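Local coordinates for protein spermidine N1-acetyltransferase (Vibrio cholerae O1 biovar El Tor, PDB 6DAU) that probably catalyses the transfer of an acetyl group, presumably from acetyl-CoA, to the polyamines spermidine and spermine, at residues Phe98-Thr101 with Leu102-Ala106; His132-Glu136 with Cys137-Glu141; Arg16-His19 with Asn20-Asn24. The protein carries 2 engineered substitutions. One frame throughout, in Å; residues are numbered along the deposited sequence. Where two conformers were deposited one is given.

Contact 1: residues Phe98-Thr101 with Leu102-Ala106; sequences FART and LINRA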
loop_
_atom_site.group_PDB
_atom_site.type_symbol
_atom_site.label_atom_id
_atom_site.label_comp_id
_atom_site.label_asym_id
_atom_site.label_seq_id
_atom_site.Cartn_x
_atom_site.Cartn_y
_atom_site.Cartn_z
ATOM N N PHE C 98 8.245 43.807 -22.002
ATOM C CA PHE C 98 8.191 42.345 -22.262
ATOM C C PHE C 98 6.760 41.771 -22.346
ATOM O O PHE C 98 6.549 40.722 -22.963
ATOM C CB PHE C 98 9.002 41.557 -21.209
ATOM C CG PHE C 98 10.491 41.842 -21.220
ATOM C CD1 PHE C 98 11.165 42.220 -22.398
ATOM C CD2 PHE C 98 11.241 41.672 -20.058
ATOM C CE1 PHE C 98 12.547 42.456 -22.397
ATOM C CE2 PHE C 98 12.627 41.895 -20.052
ATOM C CZ PHE C 98 13.279 42.294 -21.220
ATOM N N ALA C 99 5.791 42.438 -21.721
ATOM C CA ALA C 99 4.446 41.874 -21.537
ATOM C C ALA C 99 3.772 41.551 -22.869
ATOM O O ALA C 99 3.290 40.433 -23.084
ATOM C CB ALA C 99 3.580 42.799 -20.682
ATOM N N ARG C 100 3.819 42.532 -23.776
ATOM C CA ARG C 100 3.257 42.423 -25.110
ATOM C C ARG C 100 3.800 41.201 -25.861
ATOM O O ARG C 100 3.032 40.402 -26.404
ATOM C CB ARG C 100 3.567 43.718 -25.865
ATOM C CG ARG C 100 2.616 44.066 -26.978
ATOM C CD ARG C 100 3.076 45.416 -27.567
ATOM N NE ARG C 100 1.928 46.300 -27.698
ATOM C CZ ARG C 100 1.571 47.224 -26.810
ATOM N NH1 ARG C 100 2.342 47.500 -25.744
ATOM N NH2 ARG C 100 0.466 47.935 -27.075
ATOM N N THR C 101 5.120 41.052 -25.869
ATOM C CA THR C 101 5.787 39.946 -26.540
ATOM C C THR C 101 5.340 38.608 -25.950
ATOM O O THR C 101 5.030 37.689 -26.697
ATOM C CB THR C 101 7.323 40.088 -26.461
ATOM O OG1 THR C 101 7.696 41.384 -26.956
ATOM C CG2 THR C 101 8.026 38.997 -27.292
ATOM N N LEU C 102 5.276 38.522 -24.627
ATOM C CA LEU C 102 4.944 37.277 -23.953
ATOM C C LEU C 102 3.503 36.882 -24.114
ATOM O O LEU C 102 3.197 35.706 -24.297
ATOM C CB LEU C 102 5.337 37.329 -22.486
ATOM C CG LEU C 102 6.851 37.589 -22.296
ATOM C CD1 LEU C 102 7.137 37.649 -20.801
ATOM C CD2 LEU C 102 7.652 36.505 -23.009
ATOM N N ILE C 103 2.612 37.873 -24.077
ATOM C CA ILE C 103 1.212 37.631 -24.392
ATOM C C ILE C 103 1.108 36.999 -25.794
ATOM O O ILE C 103 0.458 35.963 -25.969
ATOM C CB ILE C 103 0.365 38.897 -24.250
ATOM C CG1 ILE C 103 0.237 39.252 -22.751
ATOM C CG2 ILE C 103 -1.022 38.703 -24.864
ATOM C CD1 ILE C 103 -0.028 40.750 -22.502
ATOM N N ASN C 104 1.794 37.593 -26.756
ATOM C CA ASN C 104 1.761 37.079 -28.137
ATOM C C ASN C 104 2.368 35.681 -28.275
ATOM O O ASN C 104 1.827 34.862 -28.991
ATOM C CB ASN C 104 2.343 38.083 -29.145
ATOM C CG ASN C 104 1.401 39.287 -29.362
ATOM O OD1 ASN C 104 0.165 39.181 -29.315
ATOM N ND2 ASN C 104 1.988 40.462 -29.560
ATOM N N ARG C 105 3.466 35.404 -27.578
ATOM C CA ARG C 105 4.026 34.040 -27.512
ATOM C C ARG C 105 3.039 33.019 -26.954
ATOM O O ARG C 105 2.923 31.920 -27.509
ATOM C CB ARG C 105 5.295 33.980 -26.688
ATOM C CG ARG C 105 6.446 34.754 -27.305
ATOM C CD ARG C 105 6.990 34.098 -28.561
ATOM N NE ARG C 105 7.403 35.096 -29.539
ATOM C CZ ARG C 105 8.536 35.787 -29.465
ATOM N NH1 ARG C 105 8.822 36.679 -30.429
ATOM N NH2 ARG C 105 9.445 35.566 -28.506
ATOM N N ALA C 106 2.325 33.400 -25.896
ATOM C CA ALA C 106 1.352 32.502 -25.255
ATOM C C ALA C 106 0.222 32.181 -26.215
ATOM O O ALA C 106 -0.197 31.012 -26.338
ATOM C CB ALA C 106 0.785 33.130 -24.009
#

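Contact 2: residues His132-Glu136 with Cys137-Glu141; sequences HLYEE and CGFVE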
loop_
_atom_site.group_PDB
_atom_site.type_symbol
_atom_site.label_atom_id
_atom_site.label_comp_id
_atom_site.label_asym_id
_atom_site.label_seq_id
_atom_site.Cartn_x
_atom_site.Cartn_y
_atom_site.Cartn_z
ATOM N N HIS C 132 -6.217 47.795 -20.881
ATOM C CA HIS C 132 -5.955 48.423 -22.162
ATOM C C HIS C 132 -4.866 47.680 -22.940
ATOM O O HIS C 132 -5.033 47.455 -24.146
ATOM C CB HIS C 132 -5.732 49.940 -21.997
ATOM C CG HIS C 132 -5.359 50.639 -23.262
ATOM N ND1 HIS C 132 -4.060 51.004 -23.554
ATOM C CD2 HIS C 132 -6.112 51.063 -24.310
ATOM C CE1 HIS C 132 -4.029 51.637 -24.718
ATOM N NE2 HIS C 132 -5.260 51.678 -25.199
ATOM N N LEU C 133 -3.808 47.229 -22.250
ATOM C CA LEU C 133 -2.779 46.393 -22.875
ATOM C C LEU C 133 -3.379 45.098 -23.515
ATOM O O LEU C 133 -3.091 44.761 -24.684
ATOM C CB LEU C 133 -1.678 46.056 -21.880
ATOM C CG LEU C 133 -0.649 44.985 -22.333
ATOM C CD1 LEU C 133 0.274 45.382 -23.499
ATOM C CD2 LEU C 133 0.235 44.556 -21.182
ATOM N N TYR C 134 -4.221 44.392 -22.766
ATOM C CA TYR C 134 -4.843 43.181 -23.311
ATOM C C TYR C 134 -5.731 43.523 -24.516
ATOM O O TYR C 134 -5.729 42.771 -25.503
ATOM C CB TYR C 134 -5.607 42.390 -22.256
ATOM C CG TYR C 134 -4.732 41.765 -21.187
ATOM C CD1 TYR C 134 -3.691 40.865 -21.508
ATOM C CD2 TYR C 134 -4.959 42.047 -19.842
ATOM C CE1 TYR C 134 -2.889 40.306 -20.518
ATOM C CE2 TYR C 134 -4.151 41.490 -18.833
ATOM C CZ TYR C 134 -3.131 40.624 -19.176
ATOM O OH TYR C 134 -2.360 40.075 -18.178
ATOM N N GLU C 135 -6.453 44.645 -24.433
ATOM C CA GLU C 135 -7.265 45.138 -25.558
ATOM C C GLU C 135 -6.450 45.378 -26.814
ATOM O O GLU C 135 -6.876 44.982 -27.896
ATOM C CB GLU C 135 -8.071 46.394 -25.191
ATOM C CG GLU C 135 -9.363 46.017 -24.478
ATOM C CD GLU C 135 -10.095 47.156 -23.802
ATOM O OE1 GLU C 135 -9.674 48.344 -23.886
ATOM O OE2 GLU C 135 -11.121 46.826 -23.145
ATOM N N GLU C 136 -5.260 45.956 -26.662
ATOM C CA GLU C 136 -4.350 46.135 -27.798
ATOM C C GLU C 136 -3.833 44.826 -28.347
ATOM O O GLU C 136 -3.514 44.754 -29.530
ATOM C CB GLU C 136 -3.167 47.034 -27.448
ATOM C CG GLU C 136 -3.554 48.378 -26.892
ATOM C CD GLU C 136 -2.578 49.476 -27.274
ATOM O OE1 GLU C 136 -1.403 49.379 -26.859
ATOM O OE2 GLU C 136 -2.999 50.422 -27.982
ATOM N N CYS C 137 -3.732 43.799 -27.497
ATOM C CA CYS C 137 -3.363 42.465 -27.986
ATOM C C CYS C 137 -4.528 41.722 -28.643
ATOM O O CYS C 137 -4.336 40.643 -29.155
ATOM C CB CYS C 137 -2.673 41.641 -26.899
ATOM S SG CYS C 137 -1.071 42.371 -26.404
ATOM N N GLY C 138 -5.718 42.326 -28.654
ATOM C CA GLY C 138 -6.896 41.778 -29.344
ATOM C C GLY C 138 -7.927 41.115 -28.433
ATOM O O GLY C 138 -8.928 40.571 -28.911
ATOM N N PHE C 139 -7.690 41.138 -27.124
ATOM C CA PHE C 139 -8.678 40.624 -26.165
ATOM C C PHE C 139 -9.864 41.587 -26.105
ATOM O O PHE C 139 -9.687 42.815 -26.250
ATOM C CB PHE C 139 -8.066 40.511 -24.775
ATOM C CG PHE C 139 -7.192 39.307 -24.593
ATOM C CD1 PHE C 139 -5.818 39.362 -24.883
ATOM C CD2 PHE C 139 -7.736 38.098 -24.107
ATOM C CE1 PHE C 139 -4.993 38.257 -24.676
ATOM C CE2 PHE C 139 -6.917 36.965 -23.930
ATOM C CZ PHE C 139 -5.555 37.029 -24.220
ATOM N N VAL C 140 -11.058 41.045 -25.899
ATOM C CA VAL C 140 -12.269 41.853 -25.738
ATOM C C VAL C 140 -12.928 41.454 -24.413
ATOM O O VAL C 140 -12.902 40.278 -24.039
ATOM C CB VAL C 140 -13.236 41.678 -26.946
ATOM C CG1 VAL C 140 -14.616 42.291 -26.685
ATOM C CG2 VAL C 140 -12.645 42.303 -28.210
ATOM N N GLU C 141 -13.491 42.429 -23.698
ATOM C CA GLU C 141 -14.303 42.171 -22.508
ATOM C C GLU C 141 -15.569 41.336 -22.866
ATOM O O GLU C 141 -16.314 41.693 -23.780
ATOM C CB GLU C 141 -14.731 43.493 -21.843
ATOM C CG GLU C 141 -15.518 43.270 -20.558
ATOM C CD GLU C 141 -16.068 44.546 -19.926
ATOM O OE1 GLU C 141 -17.174 44.463 -19.350
ATOM O OE2 GLU C 141 -15.402 45.601 -19.966
#

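Contact 3: residues Arg16-His19 with Asn20-Asn24; sequences RFIH and NLNNN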
loop_
_atom_site.group_PDB
_atom_site.type_symbol
_atom_site.label_atom_id
_atom_site.label_comp_id
_atom_site.label_asym_id
_atom_site.label_seq_id
_atom_site.Cartn_x
_atom_site.Cartn_y
_atom_site.Cartn_z
ATOM N N ARG C 16 11.536 26.923 -7.485
ATOM C CA ARG C 16 12.013 27.991 -6.614
ATOM C C ARG C 16 11.574 29.354 -7.153
ATOM O O ARG C 16 11.014 30.191 -6.428
ATOM C CB ARG C 16 13.540 27.931 -6.548
ATOM C CG ARG C 16 14.150 28.680 -5.374
ATOM C CD ARG C 16 14.249 27.728 -4.192
ATOM N NE ARG C 16 13.305 28.120 -3.175
ATOM C CZ ARG C 16 12.998 27.420 -2.091
ATOM N NH1 ARG C 16 13.537 26.225 -1.852
ATOM N NH2 ARG C 16 12.119 27.940 -1.251
ATOM N N PHE C 17 11.836 29.553 -8.445
ATOM C CA PHE C 17 11.416 30.746 -9.147
ATOM C C PHE C 17 9.885 30.956 -9.107
ATOM O O PHE C 17 9.423 32.073 -8.783
ATOM C CB PHE C 17 11.946 30.703 -10.571
ATOM C CG PHE C 17 11.530 31.875 -11.406
ATOM C CD1 PHE C 17 11.875 33.191 -11.027
ATOM C CD2 PHE C 17 10.822 31.675 -12.597
ATOM C CE1 PHE C 17 11.491 34.275 -11.803
ATOM C CE2 PHE C 17 10.441 32.747 -13.378
ATOM C CZ PHE C 17 10.780 34.045 -12.990
ATOM N N ILE C 18 9.120 29.893 -9.404
ATOM C CA ILE C 18 7.651 29.921 -9.304
ATOM C C ILE C 18 7.232 30.367 -7.915
ATOM O O ILE C 18 6.357 31.225 -7.765
ATOM C CB ILE C 18 6.999 28.514 -9.597
ATOM C CG1 ILE C 18 7.173 28.088 -11.051
ATOM C CG2 ILE C 18 5.513 28.456 -9.239
ATOM C CD1 ILE C 18 7.228 29.222 -12.047
ATOM N N HIS C 19 7.865 29.777 -6.900
ATOM C CA HIS C 19 7.496 30.074 -5.531
ATOM C C HIS C 19 7.836 31.532 -5.207
ATOM O O HIS C 19 7.006 32.231 -4.624
ATOM C CB HIS C 19 8.191 29.136 -4.558
ATOM C CG HIS C 19 7.678 29.247 -3.157
ATOM N ND1 HIS C 19 8.459 29.706 -2.126
ATOM C CD2 HIS C 19 6.457 28.986 -2.623
ATOM C CE1 HIS C 19 7.757 29.725 -1.013
ATOM N NE2 HIS C 19 6.539 29.291 -1.287
ATOM N N ASN C 20 9.027 31.990 -5.616
ATOM C CA ASN C 20 9.434 33.383 -5.377
ATOM C C ASN C 20 8.514 34.370 -6.089
ATOM O O ASN C 20 8.255 35.429 -5.552
ATOM C CB ASN C 20 10.892 33.647 -5.802
ATOM C CG ASN C 20 11.897 32.995 -4.892
ATOM O OD1 ASN C 20 11.637 32.822 -3.700
ATOM N ND2 ASN C 20 13.073 32.646 -5.445
ATOM N N LEU C 21 8.027 34.010 -7.280
ATOM C CA LEU C 21 7.068 34.860 -7.994
ATOM C C LEU C 21 5.763 35.140 -7.241
ATOM O O LEU C 21 5.192 36.217 -7.435
ATOM C CB LEU C 21 6.752 34.336 -9.402
ATOM C CG LEU C 21 7.769 34.561 -10.518
ATOM C CD1 LEU C 21 7.273 33.882 -11.790
ATOM C CD2 LEU C 21 8.041 36.015 -10.788
ATOM N N ASN C 22 5.308 34.206 -6.397
ATOM C CA ASN C 22 4.109 34.435 -5.564
ATOM C C ASN C 22 4.346 35.264 -4.303
ATOM O O ASN C 22 3.430 35.945 -3.829
ATOM C CB ASN C 22 3.466 33.138 -5.129
ATOM C CG ASN C 22 3.268 32.159 -6.273
ATOM O OD1 ASN C 22 2.823 32.521 -7.369
ATOM N ND2 ASN C 22 3.566 30.899 -6.009
ATOM N N ASN C 23 5.557 35.207 -3.764
ATOM C CA ASN C 23 5.888 35.851 -2.481
ATOM C C ASN C 23 5.708 37.379 -2.490
ATOM O O ASN C 23 5.462 37.998 -1.454
ATOM C CB ASN C 23 7.286 35.360 -2.000
ATOM C CG ASN C 23 8.263 36.486 -1.578
ATOM O OD1 ASN C 23 8.036 37.215 -0.607
ATOM N ND2 ASN C 23 9.387 36.577 -2.296
ATOM N N ASN C 24 5.824 37.965 -3.678
ATOM C CA ASN C 24 5.485 39.362 -3.933
ATOM C C ASN C 24 3.966 39.610 -3.792
ATOM O O ASN C 24 3.541 40.570 -3.113
ATOM C CB ASN C 24 5.983 39.777 -5.342
ATOM C CG ASN C 24 6.637 41.157 -5.356
ATOM O OD1 ASN C 24 7.657 41.379 -4.698
ATOM N ND2 ASN C 24 6.060 42.089 -6.118
#

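Contact 1: residues Phe98-Thr101 with Leu102-Ala106
Ile103 N donates to Ala99 O over 2.8 Å at an N-H...O angle of 169°, the shortest and straightest of four successive i to i+4 bonds that define the opening turns of helix 98-112. Ile103 CG1 and CD1 pack against the same Ala99 O in van der Waals contact, at 3.3 Å and 3.4 Å, so the isoleucine lies back over the preceding turn. Leu102 does likewise, its CG 3.2 Å from Phe98 O, to which Leu102 N bonds at 3.0 Å. Arg105 N closes on Thr101 O at 2.9 Å. The side chains of Thr101 and Arg105 lie alongside each other, pointing the same way. With Thr101 OG1 beside the backbone N (chi1 -54°), the methyl CG2 is left to sit over one face of the Arg105 guanidinium, displaced toward its rim and 3.9 Å from NH2. OG1 is hydrogen-bonded to Asn2 OD1. The sequence running into Ala99 fits the Gly-x-Gly/Ala end of the GNAT acetyl-CoA signature, consistent with backbone amides at this helix start facing a cofactor pyrophosphate, as in relatives. Within the beta-alpha-beta unit, Ala99, Leu102, Ile103 and Ala106 pack on strand 82-89, Ala99 and Ile103 also meet Leu133 of helix 128-136, and Phe98 reaches Ile68 of strand 67-77.

Contact 2: residues His132-Glu136 with Cys137-Glu141
Phe139 folds back on Tyr134, and each part of its side chain can be assigned a neighbour. CB lies 3.3 Å from Tyr134 O and 4.0 Å from Tyr134 CB. Because CG is turned beside the residue's own backbone N (chi1 -78°), the ring then runs past the helix end: CD1 is 3.5 Å from Tyr134 O, which sits at the ring edge, near its plane. Farther out, one face receives the edge of the Tyr134 ring in a T-shaped pair, centroids 5.7 Å apart and planes at 74°, while the Phe139 side chain also touches Ile119 and Leu121 of strand 118-124 and Met161 and Ile163 of strand 154-164.

The backbone beneath is a Schellman motif. Cys137 N bonds to Leu133 O, Phe139 N to Tyr134 O, and Gly138 N, at positive phi (103°), to Glu135 O, each at 3.0 Å; the last donor stands well out of the plane of its carbonyl. A nearly linear CA-H...O contact joins Glu135 CA to Phe139 O at 3.4 Å as the chain turns toward strand 140-151.

The carbonyls of Leu133, Tyr134 and Glu135 are thus each met by an N-H, with the Phe139 ring edge beside Tyr134 O. Glu136, whose charge should be disfavoured at the negative end of the helix dipole, is probably compensated by its salt bridge to Arg100, although the modelled separation is implausibly short.

Contact 3: residues Arg16-His19 with Asn20-Asn24
Asn20 N to Arg16 O and Leu21 N to Phe17 O, both 2.8 Å, are sound alpha-helical bonds, but one residue later the pattern slackens. The segments belong to helix 15-24, the first helix of the GNAT fold. Asn22 N divides weakly between His19 O at 3.2 Å and Ile18 O at 3.4 Å, and Asn23 N makes another weak bond to His19 O, so that His19 O is shared by two amides.

Phe17 and Leu21 form the main side-chain contact. Phe17 CG is anti to the backbone N (chi1 178°), which carries the outer end of the ring along the helix toward Leu21. There CD1 of Leu21 hangs over one ring face, 4.0 Å from the Phe17 centroid and 26° off the ring normal, a CH-pi contact displaced toward the CE2-CZ rim. Leu21 CD1 comes within 3.7 Å of Phe17 CZ. This apolar side turns to strand 67-77, where Phe17 meets Leu67, and Leu21 and Ile18 meet Leu70.

The polar ends of His19 and Asn22 find partners outside the helix. His19 NE2 is bonded to Glu37 O, and its side chain also packs on Glu11 of a second subunit, which places this helix at an interface of the assembly. Asn22 ND2 bonds to Tyr36 OH. Arg16 makes a cation-pi contact with Phe39 while crossing Asn20 at an angle: guanidinium and amide planes differ by 38°, and Arg16 CG lies 4.1 Å from Asn20 ND2.

How the contacts relate
All three contacts are partly buried; the centre of contact 1 is nearest that of the chain, about 10 Å away, against about 15 Å for contact 2 and 14 Å for contact 3. Contacts 1 and 2, centres about 12 Å apart, share the packing of helices 98-112 and 128-136: Ile103 CD1 lies 3.5 Å from Tyr134 CE1, and Ala99 meets Leu133. Contact 3, on helix 15-24, stands apart, its centre about 20 Å from that of contact 1 and 27 Å from that of contact 2, across the chain's centre from the latter. Regular helical bonding dominates contact 1, a capped helix end with paired aromatics contact 2, and weakening amide bonds contact 3, the one contact here that another subunit touches.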